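Putative P450-like enzyme (Streptomyces himastatinicus ATCC 53653, PDB 5Z9J) is a putative heme-dependent cytochrome P450 monooxygenase that probably inserts an oxygen atom from O2 into its substrate in microbial secondary metabolism. Local coordinates at residues A[263-275]-A[354-366]. Sequence-based numbering, arbitrary orientation.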
# COMPACT_ATOMS: atom_id res chain seq x y z
N VAL A 263 12.07 -9.22 20.60
CA VAL A 263 10.67 -8.86 20.55
C VAL A 263 9.82 -9.76 21.45
O VAL A 263 8.91 -9.27 22.12
CB VAL A 263 10.14 -8.86 19.09
CG1 VAL A 263 8.61 -8.76 19.04
CG2 VAL A 263 10.76 -7.69 18.32
N ARG A 264 10.12 -11.07 21.45
CA ARG A 264 9.46 -12.01 22.35
C ARG A 264 9.71 -11.63 23.83
O ARG A 264 8.82 -11.75 24.67
CB ARG A 264 9.94 -13.43 22.07
CG ARG A 264 9.53 -13.86 20.65
CD ARG A 264 10.15 -15.20 20.22
NE ARG A 264 9.59 -15.76 18.97
CZ ARG A 264 8.29 -15.92 18.65
NH1 ARG A 264 7.34 -15.61 19.50
NH2 ARG A 264 7.94 -16.43 17.47
N ALA A 265 10.93 -11.21 24.15
CA ALA A 265 11.30 -10.84 25.52
C ALA A 265 10.72 -9.52 26.03
O ALA A 265 10.46 -9.38 27.23
CB ALA A 265 12.86 -10.75 25.64
N ASP A 266 10.54 -8.60 25.09
CA ASP A 266 10.09 -7.22 25.29
C ASP A 266 9.01 -6.90 24.24
O ASP A 266 9.32 -6.44 23.15
CB ASP A 266 11.33 -6.28 25.16
CG ASP A 266 11.04 -4.79 25.46
OD1 ASP A 266 9.91 -4.43 25.84
OD2 ASP A 266 11.98 -3.96 25.29
N ARG A 267 7.74 -7.19 24.56
CA ARG A 267 6.63 -7.01 23.64
C ARG A 267 6.26 -5.55 23.36
O ARG A 267 5.44 -5.24 22.50
CB ARG A 267 5.43 -7.83 24.16
CG ARG A 267 5.79 -9.32 24.11
CD ARG A 267 5.77 -9.75 22.64
NE ARG A 267 4.36 -9.66 22.24
CZ ARG A 267 3.49 -10.68 22.31
NH1 ARG A 267 3.90 -11.91 22.59
NH2 ARG A 267 2.22 -10.48 21.99
N SER A 268 6.88 -4.62 24.07
CA SER A 268 6.65 -3.21 23.80
C SER A 268 7.39 -2.82 22.49
O SER A 268 7.23 -1.71 21.99
CB SER A 268 7.12 -2.35 24.96
OG SER A 268 8.54 -2.31 25.00
N LEU A 269 8.19 -3.73 21.95
CA LEU A 269 8.93 -3.45 20.70
C LEU A 269 8.14 -3.63 19.42
O LEU A 269 8.60 -3.23 18.34
CB LEU A 269 10.12 -4.35 20.58
CG LEU A 269 11.22 -4.07 21.60
CD1 LEU A 269 12.27 -5.13 21.39
CD2 LEU A 269 11.77 -2.66 21.45
N VAL A 270 6.95 -4.24 19.52
CA VAL A 270 6.21 -4.57 18.31
C VAL A 270 5.91 -3.35 17.40
O VAL A 270 6.18 -3.42 16.22
CB VAL A 270 4.90 -5.30 18.65
CG1 VAL A 270 4.13 -5.54 17.40
CG2 VAL A 270 5.19 -6.64 19.33
N PRO A 271 5.40 -2.22 17.93
CA PRO A 271 5.20 -1.09 17.01
C PRO A 271 6.46 -0.62 16.30
O PRO A 271 6.43 -0.36 15.09
CB PRO A 271 4.69 0.04 17.93
CG PRO A 271 4.04 -0.67 19.06
CD PRO A 271 4.82 -1.95 19.26
N ALA A 272 7.57 -0.54 17.04
CA ALA A 272 8.82 -0.14 16.40
C ALA A 272 9.31 -1.22 15.41
O ALA A 272 10.02 -0.92 14.43
CB ALA A 272 9.88 0.14 17.47
N LEU A 273 8.97 -2.48 15.69
CA LEU A 273 9.26 -3.58 14.77
C LEU A 273 8.53 -3.42 13.44
O LEU A 273 9.09 -3.60 12.35
CB LEU A 273 8.88 -4.92 15.45
CG LEU A 273 8.73 -6.18 14.59
CD1 LEU A 273 10.02 -6.61 13.87
CD2 LEU A 273 8.19 -7.31 15.44
N LEU A 274 7.26 -3.08 13.53
CA LEU A 274 6.48 -2.84 12.32
C LEU A 274 7.02 -1.65 11.48
O LEU A 274 7.10 -1.72 10.25
CB LEU A 274 5.04 -2.55 12.71
CG LEU A 274 4.40 -3.80 13.31
CD1 LEU A 274 3.02 -3.52 13.91
CD2 LEU A 274 4.28 -4.71 12.13
N GLU A 275 7.40 -0.59 12.16
CA GLU A 275 7.94 0.57 11.44
C GLU A 275 9.24 0.18 10.75
O GLU A 275 9.48 0.60 9.63
CB GLU A 275 8.22 1.73 12.39
CG GLU A 275 7.04 2.36 13.08
CD GLU A 275 6.01 2.92 12.13
OE1 GLU A 275 6.40 3.69 11.22
OE2 GLU A 275 4.82 2.58 12.28
N ARG A 354 -1.35 0.08 11.12
CA ARG A 354 -0.56 -0.19 12.31
C ARG A 354 -1.40 -0.96 13.36
O ARG A 354 -0.95 -1.90 13.97
CB ARG A 354 -0.08 1.12 12.88
CG ARG A 354 1.06 1.78 12.07
CD ARG A 354 1.27 3.23 12.48
NE ARG A 354 2.47 3.83 11.87
CZ ARG A 354 2.67 5.14 11.69
NH1 ARG A 354 1.74 6.01 12.03
NH2 ARG A 354 3.85 5.58 11.19
N MET A 355 -2.67 -0.61 13.52
CA MET A 355 -3.48 -1.32 14.54
C MET A 355 -3.60 -2.81 14.14
O MET A 355 -3.37 -3.69 14.92
CB MET A 355 -4.86 -0.67 14.69
CG MET A 355 -5.75 -1.33 15.73
SD MET A 355 -6.78 -2.41 14.84
CE MET A 355 -7.80 -1.25 13.95
N GLU A 356 -3.88 -3.07 12.88
CA GLU A 356 -4.06 -4.42 12.33
C GLU A 356 -2.84 -5.27 12.40
O GLU A 356 -2.88 -6.44 12.74
CB GLU A 356 -4.40 -4.38 10.84
CG GLU A 356 -5.71 -3.87 10.47
CD GLU A 356 -5.93 -4.01 8.98
OE1 GLU A 356 -6.75 -4.87 8.66
OE2 GLU A 356 -5.33 -3.27 8.15
N SER A 357 -1.76 -4.70 11.91
CA SER A 357 -0.50 -5.40 11.85
C SER A 357 -0.01 -5.75 13.26
O SER A 357 0.40 -6.86 13.51
CB SER A 357 0.55 -4.53 11.15
OG SER A 357 0.15 -4.41 9.81
N LYS A 358 -0.08 -4.78 14.17
CA LYS A 358 0.30 -5.01 15.57
C LYS A 358 -0.53 -6.15 16.19
O LYS A 358 0.02 -7.05 16.84
CB LYS A 358 0.13 -3.74 16.38
CG LYS A 358 0.41 -3.92 17.88
CD LYS A 358 0.24 -2.60 18.66
CE LYS A 358 0.27 -2.83 20.15
NZ LYS A 358 -0.01 -1.54 20.87
N ALA A 359 -1.85 -6.10 16.00
CA ALA A 359 -2.70 -7.12 16.54
C ALA A 359 -2.34 -8.48 15.95
O ALA A 359 -2.29 -9.49 16.63
CB ALA A 359 -4.23 -6.80 16.23
N ALA A 360 -2.04 -8.48 14.65
CA ALA A 360 -1.77 -9.71 13.93
C ALA A 360 -0.47 -10.33 14.38
O ALA A 360 -0.40 -11.52 14.65
CB ALA A 360 -1.73 -9.43 12.45
N VAL A 361 0.58 -9.52 14.44
CA VAL A 361 1.85 -10.06 14.87
C VAL A 361 1.81 -10.58 16.30
O VAL A 361 2.32 -11.67 16.58
CB VAL A 361 2.94 -9.00 14.78
CG1 VAL A 361 4.23 -9.50 15.47
CG2 VAL A 361 3.19 -8.67 13.30
N GLU A 362 1.20 -9.80 17.20
CA GLU A 362 1.08 -10.17 18.58
C GLU A 362 0.35 -11.49 18.71
O GLU A 362 0.77 -12.36 19.47
CB GLU A 362 0.34 -9.08 19.37
CG GLU A 362 1.21 -7.88 19.66
CD GLU A 362 0.44 -6.80 20.37
OE1 GLU A 362 -0.84 -6.81 20.37
OE2 GLU A 362 1.10 -5.91 20.94
N ILE A 363 -0.77 -11.62 18.01
CA ILE A 363 -1.52 -12.83 18.16
C ILE A 363 -0.81 -14.03 17.49
O ILE A 363 -0.84 -15.13 18.04
CB ILE A 363 -2.96 -12.65 17.64
CG1 ILE A 363 -3.72 -11.80 18.65
CG2 ILE A 363 -3.65 -14.02 17.52
CD1 ILE A 363 -5.16 -11.44 18.22
N LEU A 364 -0.11 -13.82 16.38
CA LEU A 364 0.70 -14.90 15.81
C LEU A 364 1.77 -15.33 16.80
O LEU A 364 2.05 -16.52 16.93
CB LEU A 364 1.35 -14.48 14.45
CG LEU A 364 0.35 -14.56 13.25
CD1 LEU A 364 0.98 -14.06 11.93
CD2 LEU A 364 -0.10 -16.00 13.07
N LEU A 365 2.39 -14.38 17.49
CA LEU A 365 3.44 -14.74 18.46
C LEU A 365 2.98 -15.57 19.66
O LEU A 365 3.75 -16.39 20.20
CB LEU A 365 4.10 -13.48 18.98
CG LEU A 365 4.98 -12.69 18.01
CD1 LEU A 365 5.54 -11.50 18.71
CD2 LEU A 365 6.10 -13.58 17.47
N ASP A 366 1.74 -15.32 20.09
CA ASP A 366 1.15 -15.92 21.28
C ASP A 366 0.50 -17.27 20.98
O ASP A 366 0.63 -18.19 21.77
CB ASP A 366 0.18 -14.95 21.93
CG ASP A 366 0.89 -13.84 22.69
OD1 ASP A 366 2.11 -14.01 23.07
OD2 ASP A 366 0.25 -12.78 22.86
O HOH W 1 5.06 -16.39 16.01
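V263 sets CG1 4.1 Å from CD1 of L365, the two side chains crossing at about a right angle. R264 lays one face of its guanidinium over CD2 of L365. Its NE is taken by D260 in a salt bridge, and NH2 donates to a water that reaches the backbone O of L364 only weakly. R267 folds back at chi2 and chi3 (-73° and -68°), which brings its end to D366. The grip is end-on: R267 NH1 to D366 OD1 at 2.8 Å and NH2 to OD2 at 3.2 Å, both from above the carboxylate plane. L365 CB and CD1 lie over one face of this guanidinium. V270 places CG1 4.1 Å from K358 CG and CG2 against E362 CG. L274 pushes CD1 onto the backbone of helix 354-366, 3.4 Å from K358 N, while CD2 meets V361 CG2 at 4.3 Å. E275 receives R354 side-on. R354 NE reaches E275 OE2 at 2.7 Å on its syn side, and NH2 reaches OE1 at 3.2 Å. H337 NE2 is also hydrogen-bonded to E275 OE1. A leucine at R354 would probably leave the E275 carboxylate with H337 but without its charged mate. Helix 270-280 is the K helix of the P450 fold and helix 350-367 the L helix, which follows the heme-ligating C347. Between the two bidentate salt bridges V270 and L274 make apolar contacts, so charge pairs flank this part of the join; the R354 end lies nearer the heme.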